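CLIP-associating protein 2 (Mus musculus, PDB 3WOZ) is a microtubule-associated protein whose TOG domains, built of HEAT repeats and probably tubulin-binding, contribute to microtubule dynamics. Local coordinates at residues 92-96 / 108-112; 63-68 / 104-108; 131-135 / 175-179. One frame throughout, in Å; residues are numbered along the deposited sequence.

Interaction 1 (92-96 / 108-112)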
ATOM      1  N   LEU A  92      -2.459  -4.155  -1.968  1.00 36.97           N
ATOM      2  CA  LEU A  92      -2.491  -4.514  -0.551  1.00 37.05           C
ATOM      3  C   LEU A  92      -3.458  -3.625   0.227  1.00 37.42           C
ATOM      4  O   LEU A  92      -4.153  -4.100   1.128  1.00 37.12           O
ATOM      5  CB  LEU A  92      -1.094  -4.460   0.071  1.00 36.40           C
ATOM      6  CG  LEU A  92      -0.118  -5.614  -0.160  1.00 36.28           C
ATOM      7  CD1 LEU A  92       1.205  -5.290   0.530  1.00 35.79           C
ATOM      8  CD2 LEU A  92      -0.677  -6.960   0.345  1.00 35.53           C
ATOM      9  N   LEU A  93      -3.513  -2.342  -0.132  1.00 38.08           N
ATOM     10  CA  LEU A  93      -4.435  -1.414   0.530  1.00 39.05           C
ATOM     11  C   LEU A  93      -5.893  -1.714   0.181  1.00 39.61           C
ATOM     12  O   LEU A  93      -6.777  -1.595   1.033  1.00 39.65           O
ATOM     13  CB  LEU A  93      -4.084   0.041   0.215  1.00 39.04           C
ATOM     14  CG  LEU A  93      -2.804   0.572   0.868  1.00 39.21           C
ATOM     15  CD1 LEU A  93      -2.399   1.876   0.203  1.00 39.53           C
ATOM     16  CD2 LEU A  93      -2.977   0.757   2.373  1.00 38.58           C
ATOM     17  N   LYS A  94      -6.133  -2.116  -1.063  1.00 40.25           N
ATOM     18  CA  LYS A  94      -7.460  -2.570  -1.475  1.00 41.41           C
ATOM     19  C   LYS A  94      -7.879  -3.822  -0.695  1.00 41.67           C
ATOM     20  O   LYS A  94      -9.004  -3.900  -0.201  1.00 41.83           O
ATOM     21  CB  LYS A  94      -7.504  -2.825  -2.983  1.00 41.67           C
ATOM     22  CG  LYS A  94      -7.474  -1.554  -3.821  1.00 42.84           C
ATOM     23  CD  LYS A  94      -7.555  -1.872  -5.303  1.00 44.64           C
ATOM     24  CE  LYS A  94      -8.051  -0.659  -6.087  1.00 46.40           C
ATOM     25  NZ  LYS A  94      -7.924  -0.849  -7.564  1.00 47.86           N
ATOM     26  N   LYS A  95      -6.964  -4.781  -0.567  1.00 41.99           N
ATOM     27  CA  LYS A  95      -7.210  -5.993   0.224  1.00 42.49           C
ATOM     28  C   LYS A  95      -7.447  -5.675   1.695  1.00 42.81           C
ATOM     29  O   LYS A  95      -8.343  -6.242   2.320  1.00 42.89           O
ATOM     30  CB  LYS A  95      -6.063  -6.998   0.073  1.00 42.44           C
ATOM     31  CG  LYS A  95      -6.016  -7.684  -1.281  1.00 42.68           C
ATOM     32  CD  LYS A  95      -7.320  -8.405  -1.574  1.00 43.67           C
ATOM     33  CE  LYS A  95      -7.647  -8.354  -3.042  1.00 44.45           C
ATOM     34  NZ  LYS A  95      -8.683  -9.356  -3.370  1.00 47.22           N
HETATM   35  N   MSE A  96      -6.656  -4.749   2.230  1.00 43.35           N
HETATM   36  CA  MSE A  96      -6.796  -4.289   3.610  1.00 44.06           C
HETATM   37  C   MSE A  96      -8.145  -3.606   3.847  1.00 43.88           C
HETATM   38  O   MSE A  96      -8.660  -3.615   4.963  1.00 43.77           O
HETATM   39  CB  MSE A  96      -5.647  -3.344   3.981  1.00 44.33           C
HETATM   40  CG  MSE A  96      -5.487  -3.091   5.474  1.00 47.35           C
HETATM   41 SE   MSE A  96      -4.937  -4.697   6.461  1.00 55.39          SE
HETATM   42  CE  MSE A  96      -5.765  -4.271   8.175  1.00 52.82           C
ATOM     43  N   VAL A 108      -2.322  -9.443   5.444  1.00 34.31           N
ATOM     44  CA  VAL A 108      -2.278  -8.248   4.604  1.00 34.29           C
ATOM     45  C   VAL A 108      -1.540  -7.148   5.356  1.00 34.25           C
ATOM     46  O   VAL A 108      -0.644  -6.508   4.805  1.00 34.13           O
ATOM     47  CB  VAL A 108      -3.694  -7.749   4.209  1.00 34.12           C
ATOM     48  CG1 VAL A 108      -3.598  -6.513   3.316  1.00 34.27           C
ATOM     49  CG2 VAL A 108      -4.480  -8.841   3.509  1.00 33.84           C
ATOM     50  N   GLN A 109      -1.908  -6.948   6.621  1.00 34.27           N
ATOM     51  CA  GLN A 109      -1.235  -5.957   7.463  1.00 34.43           C
ATOM     52  C   GLN A 109       0.269  -6.223   7.546  1.00 34.59           C
ATOM     53  O   GLN A 109       1.076  -5.297   7.435  1.00 34.86           O
ATOM     54  CB  GLN A 109      -1.857  -5.893   8.863  1.00 34.37           C
ATOM     55  CG  GLN A 109      -1.357  -4.719   9.710  1.00 34.16           C
ATOM     56  CD  GLN A 109      -1.610  -3.374   9.039  1.00 34.12           C
ATOM     57  OE1 GLN A 109      -2.750  -2.923   8.940  1.00 34.55           O
ATOM     58  NE2 GLN A 109      -0.546  -2.735   8.567  1.00 33.75           N
ATOM     59  N   LYS A 110       0.632  -7.494   7.716  1.00 34.80           N
ATOM     60  CA  LYS A 110       2.028  -7.905   7.779  1.00 34.88           C
ATOM     61  C   LYS A 110       2.761  -7.565   6.481  1.00 34.64           C
ATOM     62  O   LYS A 110       3.854  -7.000   6.515  1.00 34.63           O
ATOM     63  CB  LYS A 110       2.138  -9.404   8.092  1.00 34.98           C
ATOM     64  CG  LYS A 110       3.552  -9.987   7.990  1.00 35.98           C
ATOM     65  CD  LYS A 110       4.473  -9.430   9.067  1.00 38.21           C
ATOM     66  CE  LYS A 110       5.815 -10.143   9.078  1.00 39.60           C
ATOM     67  NZ  LYS A 110       6.789  -9.404   9.935  1.00 42.16           N
ATOM     68  N   ALA A 111       2.156  -7.921   5.349  1.00 34.32           N
ATOM     69  CA  ALA A 111       2.705  -7.582   4.038  1.00 34.16           C
ATOM     70  C   ALA A 111       2.866  -6.068   3.855  1.00 33.88           C
ATOM     71  O   ALA A 111       3.870  -5.612   3.302  1.00 33.85           O
ATOM     72  CB  ALA A 111       1.847  -8.171   2.933  1.00 34.00           C
ATOM     73  N   LEU A 112       1.881  -5.300   4.320  1.00 33.74           N
ATOM     74  CA  LEU A 112       1.958  -3.839   4.296  1.00 33.86           C
ATOM     75  C   LEU A 112       3.113  -3.317   5.146  1.00 34.23           C
ATOM     76  O   LEU A 112       3.814  -2.393   4.731  1.00 34.09           O
ATOM     77  CB  LEU A 112       0.649  -3.201   4.779  1.00 33.62           C
ATOM     78  CG  LEU A 112      -0.551  -3.131   3.834  1.00 33.53           C
ATOM     79  CD1 LEU A 112      -1.800  -2.742   4.620  1.00 32.96           C
ATOM     80  CD2 LEU A 112      -0.302  -2.144   2.680  1.00 33.66           C
TER
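The side-chain amide of Gln109 is the flat group of this contact, and its OE1 lies 3.4 Å from the methyl carbon CE of Met96, a selenomethionine. The amide's other end, NE2, is hydrogen-bonded to Asp113 on its own helix. Met96 gets there because CG stands anti to the backbone N (chi1 -165°) and the chain then bends at chi2, bringing SE within 3.8 Å of Gln109 N. Nearer its root, CG of Met96 rests 3.8 Å from Leu112 CD1. The second branch of Leu112, CD2, lies against Leu92 CB at 3.6 Å and also meets CD2 of Leu93, whose side chain crosses it at about a right angle. Leu92 opens its fork onto Ala111, so that CD1 and CD2 each lie 3.8 Å from the Ala111 CB. Val108 CG1 comes within 3.3 Å of Leu92 O, which already accepts the helical bond from Met96 N. No hydrogen bond crosses between the segments, and apolar packing holds them together. With axes 9.6 Å apart and N-to-C directions 150° apart, this is the near-antiparallel pairing of successive helices found in HEAT-repeat solenoids such as the TOG domain.

Interaction 2 (63-68 / 104-108)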
ATOM      1  N   PHE A  63      -4.653 -17.909  -1.646  1.00 39.27           N
ATOM      2  CA  PHE A  63      -4.511 -16.471  -1.405  1.00 39.37           C
ATOM      3  C   PHE A  63      -3.766 -16.169  -0.102  1.00 39.48           C
ATOM      4  O   PHE A  63      -2.886 -15.315  -0.078  1.00 39.60           O
ATOM      5  CB  PHE A  63      -5.877 -15.766  -1.444  1.00 39.09           C
ATOM      6  CG  PHE A  63      -5.809 -14.278  -1.206  1.00 38.49           C
ATOM      7  CD1 PHE A  63      -6.255 -13.734  -0.005  1.00 38.34           C
ATOM      8  CD2 PHE A  63      -5.291 -13.422  -2.177  1.00 38.15           C
ATOM      9  CE1 PHE A  63      -6.198 -12.360   0.227  1.00 38.41           C
ATOM     10  CE2 PHE A  63      -5.226 -12.048  -1.957  1.00 37.98           C
ATOM     11  CZ  PHE A  63      -5.683 -11.514  -0.750  1.00 38.40           C
ATOM     12  N   SER A  64      -4.120 -16.874   0.969  1.00 39.83           N
ATOM     13  CA  SER A  64      -3.427 -16.742   2.251  1.00 40.37           C
ATOM     14  C   SER A  64      -1.963 -17.169   2.181  1.00 40.50           C
ATOM     15  O   SER A  64      -1.103 -16.529   2.786  1.00 40.51           O
ATOM     16  CB  SER A  64      -4.155 -17.508   3.350  1.00 40.25           C
ATOM     17  OG  SER A  64      -5.167 -16.695   3.908  1.00 41.52           O
HETATM   18  N   MSE A  65      -1.690 -18.245   1.444  1.00 40.70           N
HETATM   19  CA  MSE A  65      -0.316 -18.683   1.184  1.00 41.30           C
HETATM   20  C   MSE A  65       0.471 -17.663   0.355  1.00 40.15           C
HETATM   21  O   MSE A  65       1.677 -17.487   0.555  1.00 39.68           O
HETATM   22  CB  MSE A  65      -0.311 -20.017   0.448  1.00 42.14           C
HETATM   23  CG  MSE A  65      -0.707 -21.217   1.282  1.00 46.69           C
HETATM   24 SE   MSE A  65      -0.652 -22.793   0.136  1.00 61.49          SE
HETATM   25  CE  MSE A  65       1.261 -22.774  -0.265  1.00 53.77           C
ATOM     26  N   PHE A  66      -0.218 -17.020  -0.588  1.00 39.08           N
ATOM     27  CA  PHE A  66       0.360 -15.963  -1.419  1.00 38.24           C
ATOM     28  C   PHE A  66       0.789 -14.773  -0.560  1.00 37.88           C
ATOM     29  O   PHE A  66       1.918 -14.300  -0.674  1.00 37.20           O
ATOM     30  CB  PHE A  66      -0.630 -15.548  -2.521  1.00 38.06           C
ATOM     31  CG  PHE A  66      -0.476 -14.125  -3.002  1.00 37.88           C
ATOM     32  CD1 PHE A  66       0.650 -13.724  -3.724  1.00 37.99           C
ATOM     33  CD2 PHE A  66      -1.481 -13.188  -2.757  1.00 38.15           C
ATOM     34  CE1 PHE A  66       0.778 -12.407  -4.177  1.00 38.10           C
ATOM     35  CE2 PHE A  66      -1.366 -11.870  -3.210  1.00 38.04           C
ATOM     36  CZ  PHE A  66      -0.233 -11.475  -3.918  1.00 38.11           C
ATOM     37  N   LEU A  67      -0.111 -14.311   0.307  1.00 37.80           N
ATOM     38  CA  LEU A  67       0.197 -13.238   1.257  1.00 37.88           C
ATOM     39  C   LEU A  67       1.419 -13.530   2.130  1.00 38.34           C
ATOM     40  O   LEU A  67       2.205 -12.627   2.414  1.00 38.09           O
ATOM     41  CB  LEU A  67      -1.006 -12.936   2.150  1.00 37.63           C
ATOM     42  CG  LEU A  67      -2.207 -12.256   1.492  1.00 37.53           C
ATOM     43  CD1 LEU A  67      -3.326 -12.137   2.509  1.00 35.78           C
ATOM     44  CD2 LEU A  67      -1.839 -10.877   0.892  1.00 36.39           C
ATOM     45  N   GLU A  68       1.568 -14.786   2.549  1.00 38.85           N
ATOM     46  CA  GLU A  68       2.717 -15.203   3.359  1.00 40.03           C
ATOM     47  C   GLU A  68       4.010 -15.224   2.558  1.00 39.70           C
ATOM     48  O   GLU A  68       5.068 -14.897   3.080  1.00 40.20           O
ATOM     49  CB  GLU A  68       2.480 -16.581   3.980  1.00 39.97           C
ATOM     50  CG  GLU A  68       1.474 -16.570   5.107  1.00 42.86           C
ATOM     51  CD  GLU A  68       1.051 -17.962   5.544  1.00 46.26           C
ATOM     52  OE1 GLU A  68       0.791 -18.820   4.671  1.00 47.85           O
ATOM     53  OE2 GLU A  68       0.967 -18.189   6.770  1.00 48.62           O
ATOM     54  N   VAL A 104      -6.803 -13.450   7.822  1.00 38.50           N
ATOM     55  CA  VAL A 104      -6.320 -12.989   6.524  1.00 38.39           C
ATOM     56  C   VAL A 104      -5.899 -11.512   6.569  1.00 38.47           C
ATOM     57  O   VAL A 104      -4.876 -11.146   5.987  1.00 38.60           O
ATOM     58  CB  VAL A 104      -7.364 -13.258   5.404  1.00 38.53           C
ATOM     59  CG1 VAL A 104      -6.831 -12.846   4.042  1.00 38.40           C
ATOM     60  CG2 VAL A 104      -7.737 -14.734   5.373  1.00 38.10           C
ATOM     61  N   GLN A 105      -6.671 -10.678   7.269  1.00 38.32           N
ATOM     62  CA  GLN A 105      -6.315  -9.266   7.476  1.00 38.38           C
ATOM     63  C   GLN A 105      -4.948  -9.108   8.130  1.00 37.90           C
ATOM     64  O   GLN A 105      -4.195  -8.191   7.788  1.00 37.67           O
ATOM     65  CB  GLN A 105      -7.364  -8.534   8.325  1.00 38.51           C
ATOM     66  CG  GLN A 105      -8.579  -8.038   7.549  1.00 40.45           C
ATOM     67  CD  GLN A 105      -9.359  -6.940   8.286  1.00 42.49           C
ATOM     68  OE1 GLN A 105      -8.772  -6.046   8.901  1.00 43.80           O
ATOM     69  NE2 GLN A 105     -10.685  -7.012   8.221  1.00 41.63           N
ATOM     70  N   ALA A 106      -4.636  -9.992   9.081  1.00 37.24           N
ATOM     71  CA  ALA A 106      -3.332  -9.987   9.735  1.00 36.76           C
ATOM     72  C   ALA A 106      -2.190 -10.175   8.726  1.00 36.33           C
ATOM     73  O   ALA A 106      -1.142  -9.535   8.842  1.00 36.39           O
ATOM     74  CB  ALA A 106      -3.268 -11.050  10.830  1.00 36.99           C
ATOM     75  N   LYS A 107      -2.417 -11.035   7.735  1.00 35.39           N
ATOM     76  CA  LYS A 107      -1.422 -11.329   6.706  1.00 35.15           C
ATOM     77  C   LYS A 107      -1.237 -10.163   5.727  1.00 34.65           C
ATOM     78  O   LYS A 107      -0.138  -9.941   5.233  1.00 34.21           O
ATOM     79  CB  LYS A 107      -1.802 -12.602   5.945  1.00 35.23           C
ATOM     80  CG  LYS A 107      -1.767 -13.887   6.782  1.00 36.45           C
ATOM     81  CD  LYS A 107      -2.441 -15.031   6.020  1.00 38.01           C
ATOM     82  CE  LYS A 107      -2.066 -16.409   6.574  1.00 39.41           C
ATOM     83  NZ  LYS A 107      -2.506 -16.620   7.984  1.00 40.49           N
ATOM     84  N   VAL A 108      -2.322  -9.443   5.444  1.00 34.31           N
ATOM     85  CA  VAL A 108      -2.278  -8.248   4.604  1.00 34.29           C
ATOM     86  C   VAL A 108      -1.540  -7.148   5.356  1.00 34.25           C
ATOM     87  O   VAL A 108      -0.644  -6.508   4.805  1.00 34.13           O
ATOM     88  CB  VAL A 108      -3.694  -7.749   4.209  1.00 34.12           C
ATOM     89  CG1 VAL A 108      -3.598  -6.513   3.316  1.00 34.27           C
ATOM     90  CG2 VAL A 108      -4.480  -8.841   3.509  1.00 33.84           C
TER
HETATM   91  O   HOH W   1       1.832 -11.889   5.035  1.00 33.57           O
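Leu67 and Lys107 cross at about a right angle. The branch CD1 of Leu67 points in among three partners: it lies over the base of Lys107 at CB, beside Val104 CG1, and 3.6 Å from Val108 CG2, the branch that stands next to the Val108 backbone N. Within its own helix the same leucine also reaches one face of the Phe63 ring, Leu67 CG standing 4.1 Å above the plane and offset toward the rim. Val104 meets that ring differently, placing CG1 at the edge, near the ring plane and 3.9 Å from Phe63 CE1.

Lys107 runs outward past Ser64 and crosses Glu68 obliquely. A bend at the last torsion (chi4 63°) brings carbon rather than nitrogen closest to the acid: Lys107 CE is 3.5 Å from Glu68 OE2, while NZ is 4.0 Å from that oxygen, a long salt bridge on the solvent side of the contact, where Glu68 is exposed. A water joins the two backbones by donating to Leu67 O at 2.7 Å and to Lys107 O at 2.8 Å, a bridge between helices that have no direct hydrogen bond across these segments.

The axes approach to 9.4 Å and run nearly parallel, 28° apart. Such near-parallel packing of non-consecutive helices, with a third lying against both, is characteristic of an alpha solenoid of HEAT repeats. Here the third is helix 85-96, Leu92 touching Leu67 and Met96 touching Val108, whereas Met65 and Phe66, on the far side of helix 60-77, pack against helix 19-34.

Interaction 3 (131-135 / 175-179)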
ATOM      1  N   PHE A 131      -2.822   7.542  -5.401  1.00 56.15           N
ATOM      2  CA  PHE A 131      -3.865   6.567  -5.075  1.00 56.83           C
ATOM      3  C   PHE A 131      -5.061   7.213  -4.370  1.00 57.61           C
ATOM      4  O   PHE A 131      -6.207   6.848  -4.627  1.00 57.65           O
ATOM      5  CB  PHE A 131      -3.295   5.420  -4.234  1.00 56.49           C
ATOM      6  CG  PHE A 131      -4.198   4.215  -4.140  1.00 55.63           C
ATOM      7  CD1 PHE A 131      -4.770   3.659  -5.282  1.00 54.64           C
ATOM      8  CD2 PHE A 131      -4.445   3.613  -2.910  1.00 55.01           C
ATOM      9  CE1 PHE A 131      -5.592   2.538  -5.198  1.00 54.17           C
ATOM     10  CE2 PHE A 131      -5.263   2.488  -2.816  1.00 54.45           C
ATOM     11  CZ  PHE A 131      -5.839   1.952  -3.963  1.00 54.61           C
ATOM     12  N   THR A 132      -4.781   8.173  -3.492  1.00 58.74           N
ATOM     13  CA  THR A 132      -5.815   8.917  -2.776  1.00 60.10           C
ATOM     14  C   THR A 132      -6.758   9.648  -3.740  1.00 61.14           C
ATOM     15  O   THR A 132      -7.973   9.662  -3.536  1.00 61.14           O
ATOM     16  CB  THR A 132      -5.187   9.910  -1.772  1.00 60.07           C
ATOM     17  OG1 THR A 132      -4.410   9.185  -0.810  1.00 60.36           O
ATOM     18  CG2 THR A 132      -6.256  10.722  -1.040  1.00 59.95           C
ATOM     19  N   VAL A 133      -6.193  10.233  -4.795  1.00 62.39           N
ATOM     20  CA  VAL A 133      -6.980  10.973  -5.783  1.00 63.73           C
ATOM     21  C   VAL A 133      -7.478  10.094  -6.938  1.00 64.69           C
ATOM     22  O   VAL A 133      -8.374  10.503  -7.681  1.00 64.88           O
ATOM     23  CB  VAL A 133      -6.208  12.204  -6.353  1.00 63.58           C
ATOM     24  CG1 VAL A 133      -5.525  12.971  -5.236  1.00 63.77           C
ATOM     25  CG2 VAL A 133      -5.193  11.787  -7.415  1.00 63.63           C
ATOM     26  N   ASP A 134      -6.905   8.894  -7.070  1.00 65.76           N
ATOM     27  CA  ASP A 134      -7.146   8.022  -8.226  1.00 66.88           C
ATOM     28  C   ASP A 134      -8.607   8.036  -8.669  1.00 67.46           C
ATOM     29  O   ASP A 134      -9.509   7.674  -7.904  1.00 67.49           O
ATOM     30  CB  ASP A 134      -6.665   6.592  -7.952  1.00 67.00           C
ATOM     31  CG  ASP A 134      -6.274   5.847  -9.222  1.00 67.81           C
ATOM     32  OD1 ASP A 134      -7.093   5.790 -10.171  1.00 68.47           O
ATOM     33  OD2 ASP A 134      -5.148   5.302  -9.266  1.00 68.56           O
ATOM     34  N   GLN A 135      -8.815   8.472  -9.911  1.00 68.18           N
ATOM     35  CA  GLN A 135     -10.145   8.748 -10.457  1.00 68.73           C
ATOM     36  C   GLN A 135     -10.763   7.537 -11.162  1.00 68.85           C
ATOM     37  O   GLN A 135     -11.966   7.522 -11.441  1.00 69.09           O
ATOM     38  CB  GLN A 135     -10.064   9.936 -11.425  1.00 68.93           C
ATOM     39  CG  GLN A 135     -11.374  10.705 -11.615  1.00 69.68           C
ATOM     40  CD  GLN A 135     -11.596  11.762 -10.548  1.00 70.61           C
ATOM     41  OE1 GLN A 135     -10.737  12.613 -10.309  1.00 71.21           O
ATOM     42  NE2 GLN A 135     -12.762  11.720  -9.909  1.00 71.11           N
ATOM     43  N   ARG A 175      -8.730  16.210  -0.464  1.00 61.86           N
ATOM     44  CA  ARG A 175      -9.627  15.071  -0.267  1.00 62.21           C
ATOM     45  C   ARG A 175      -9.665  14.623   1.189  1.00 62.06           C
ATOM     46  O   ARG A 175     -10.738  14.325   1.719  1.00 62.31           O
ATOM     47  CB  ARG A 175      -9.228  13.904  -1.169  1.00 62.34           C
ATOM     48  CG  ARG A 175      -9.473  14.163  -2.645  1.00 63.49           C
ATOM     49  CD  ARG A 175      -9.371  12.886  -3.470  1.00 65.46           C
ATOM     50  NE  ARG A 175     -10.390  11.900  -3.106  1.00 66.22           N
ATOM     51  CZ  ARG A 175     -10.810  10.921  -3.905  1.00 66.78           C
ATOM     52  NH1 ARG A 175     -11.738  10.070  -3.484  1.00 67.11           N
ATOM     53  NH2 ARG A 175     -10.310  10.792  -5.128  1.00 67.37           N
ATOM     54  N   VAL A 176      -8.494  14.605   1.827  1.00 61.76           N
ATOM     55  CA  VAL A 176      -8.357  14.193   3.223  1.00 61.51           C
ATOM     56  C   VAL A 176      -9.116  15.139   4.162  1.00 61.65           C
ATOM     57  O   VAL A 176      -9.797  14.677   5.084  1.00 61.50           O
ATOM     58  CB  VAL A 176      -6.861  14.048   3.645  1.00 61.35           C
ATOM     59  CG1 VAL A 176      -6.734  13.646   5.105  1.00 60.91           C
ATOM     60  CG2 VAL A 176      -6.152  13.022   2.771  1.00 61.19           C
ATOM     61  N   ILE A 177      -9.002  16.448   3.911  1.00 61.70           N
ATOM     62  CA  ILE A 177      -9.697  17.484   4.695  1.00 61.74           C
ATOM     63  C   ILE A 177     -11.189  17.175   4.844  1.00 61.73           C
ATOM     64  O   ILE A 177     -11.733  17.212   5.952  1.00 61.50           O
ATOM     65  CB  ILE A 177      -9.560  18.914   4.066  1.00 61.89           C
ATOM     66  CG1 ILE A 177      -8.117  19.229   3.637  1.00 62.09           C
ATOM     67  CG2 ILE A 177     -10.124  19.992   5.013  1.00 61.71           C
ATOM     68  CD1 ILE A 177      -7.158  19.618   4.760  1.00 61.95           C
ATOM     69  N   THR A 178     -11.839  16.874   3.722  1.00 61.90           N
ATOM     70  CA  THR A 178     -13.276  16.608   3.702  1.00 62.31           C
ATOM     71  C   THR A 178     -13.617  15.269   4.350  1.00 62.43           C
ATOM     72  O   THR A 178     -14.623  15.157   5.056  1.00 62.46           O
ATOM     73  CB  THR A 178     -13.856  16.671   2.276  1.00 62.26           C
ATOM     74  OG1 THR A 178     -13.046  15.888   1.391  1.00 62.59           O
ATOM     75  CG2 THR A 178     -13.888  18.113   1.781  1.00 62.66           C
ATOM     76  N   TRP A 179     -12.767  14.267   4.120  1.00 62.67           N
ATOM     77  CA  TRP A 179     -12.910  12.957   4.756  1.00 62.75           C
ATOM     78  C   TRP A 179     -12.837  13.065   6.283  1.00 63.15           C
ATOM     79  O   TRP A 179     -13.236  12.146   7.002  1.00 63.35           O
ATOM     80  CB  TRP A 179     -11.847  11.975   4.240  1.00 62.58           C
ATOM     81  CG  TRP A 179     -11.982  11.592   2.781  1.00 62.12           C
ATOM     82  CD1 TRP A 179     -13.022  11.887   1.944  1.00 62.20           C
ATOM     83  CD2 TRP A 179     -11.057  10.813   2.008  1.00 61.78           C
ATOM     84  NE1 TRP A 179     -12.794  11.355   0.697  1.00 61.73           N
ATOM     85  CE2 TRP A 179     -11.598  10.691   0.707  1.00 61.43           C
ATOM     86  CE3 TRP A 179      -9.822  10.208   2.286  1.00 62.04           C
ATOM     87  CZ2 TRP A 179     -10.945   9.992  -0.314  1.00 61.09           C
ATOM     88  CZ3 TRP A 179      -9.171   9.513   1.265  1.00 61.10           C
ATOM     89  CH2 TRP A 179      -9.739   9.412  -0.017  1.00 61.01           C
TER
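The carbonyl oxygen of Arg175, whose side chain reaches across to Thr132 and Val133, is gripped by two donors. Thr178 OG1 gives it a hydrogen bond of 2.8 Å, coming from 36° above the carbonyl plane, and Trp179 N adds the regular helical bond at 3.1 Å. The same oxygen lies 3.2 Å above the plane of the Trp179 ring, offset toward the rim, while Arg175 NH1 sits at the edge of that ring, in its plane.

From this base the arginine chain bends at chi3 (63°) and carries its guanidinium to the end of helix 121-133. There the two last helical carbonyls meet it in different ways. Thr132 O stands over one face, 2.9 Å above the plane, where the angle to the N-H groups is too poor for a hydrogen bond. Val133 O lies at the edge, in plane, 3.2 Å from Arg175 NH2. The two carbonyls, at the negative end of the helix dipole, are likely to favour the positive charge.

Thr132 adds an apolar touch. Its OG1 is hydrogen-bonded to Leu128 O, and the methyl CG2, anti to the backbone N, lies 3.9 Å from Trp179 CH2. Lys144 makes a cation-pi contact with the same indole. With an alanine in place of Arg175, the carbonyls of Thr132 and Val133 would probably lose their neighbouring charge, and a gap would be likely to open beside the Trp179 ring.

Asp134 is the first residue to leave the helical conformation, so the arginine meets the chain just where the helix gives way to a loop. The contact joins the C-terminal end of helix 121-133 to helix 167-179, with helix 141-155 touching both segments, as expected of the stacked helices of a HEAT-repeat TOG domain.

Overall arrangement
Interactions 1 and 2 are contiguous: their centres are about 8 Å apart, they share Val108 on helix 102-118, and Lys95 CD packs 3.6 Å from Phe63 CZ. Interaction 3 lies further along the solenoid, its centre about 19 Å from that of interaction 1, yet the two still touch where Lys94 CG comes 3.9 Å from Phe131 CZ. Interactions 2 and 3 fall on opposite sides of the chain's centre, about 27 Å between centres and about 11 Å between nearest atoms. Helix 85-96 thus meets residues of both outer contacts. The series illustrates how a repeat solenoid coheres, through local packing passed from helix to helix.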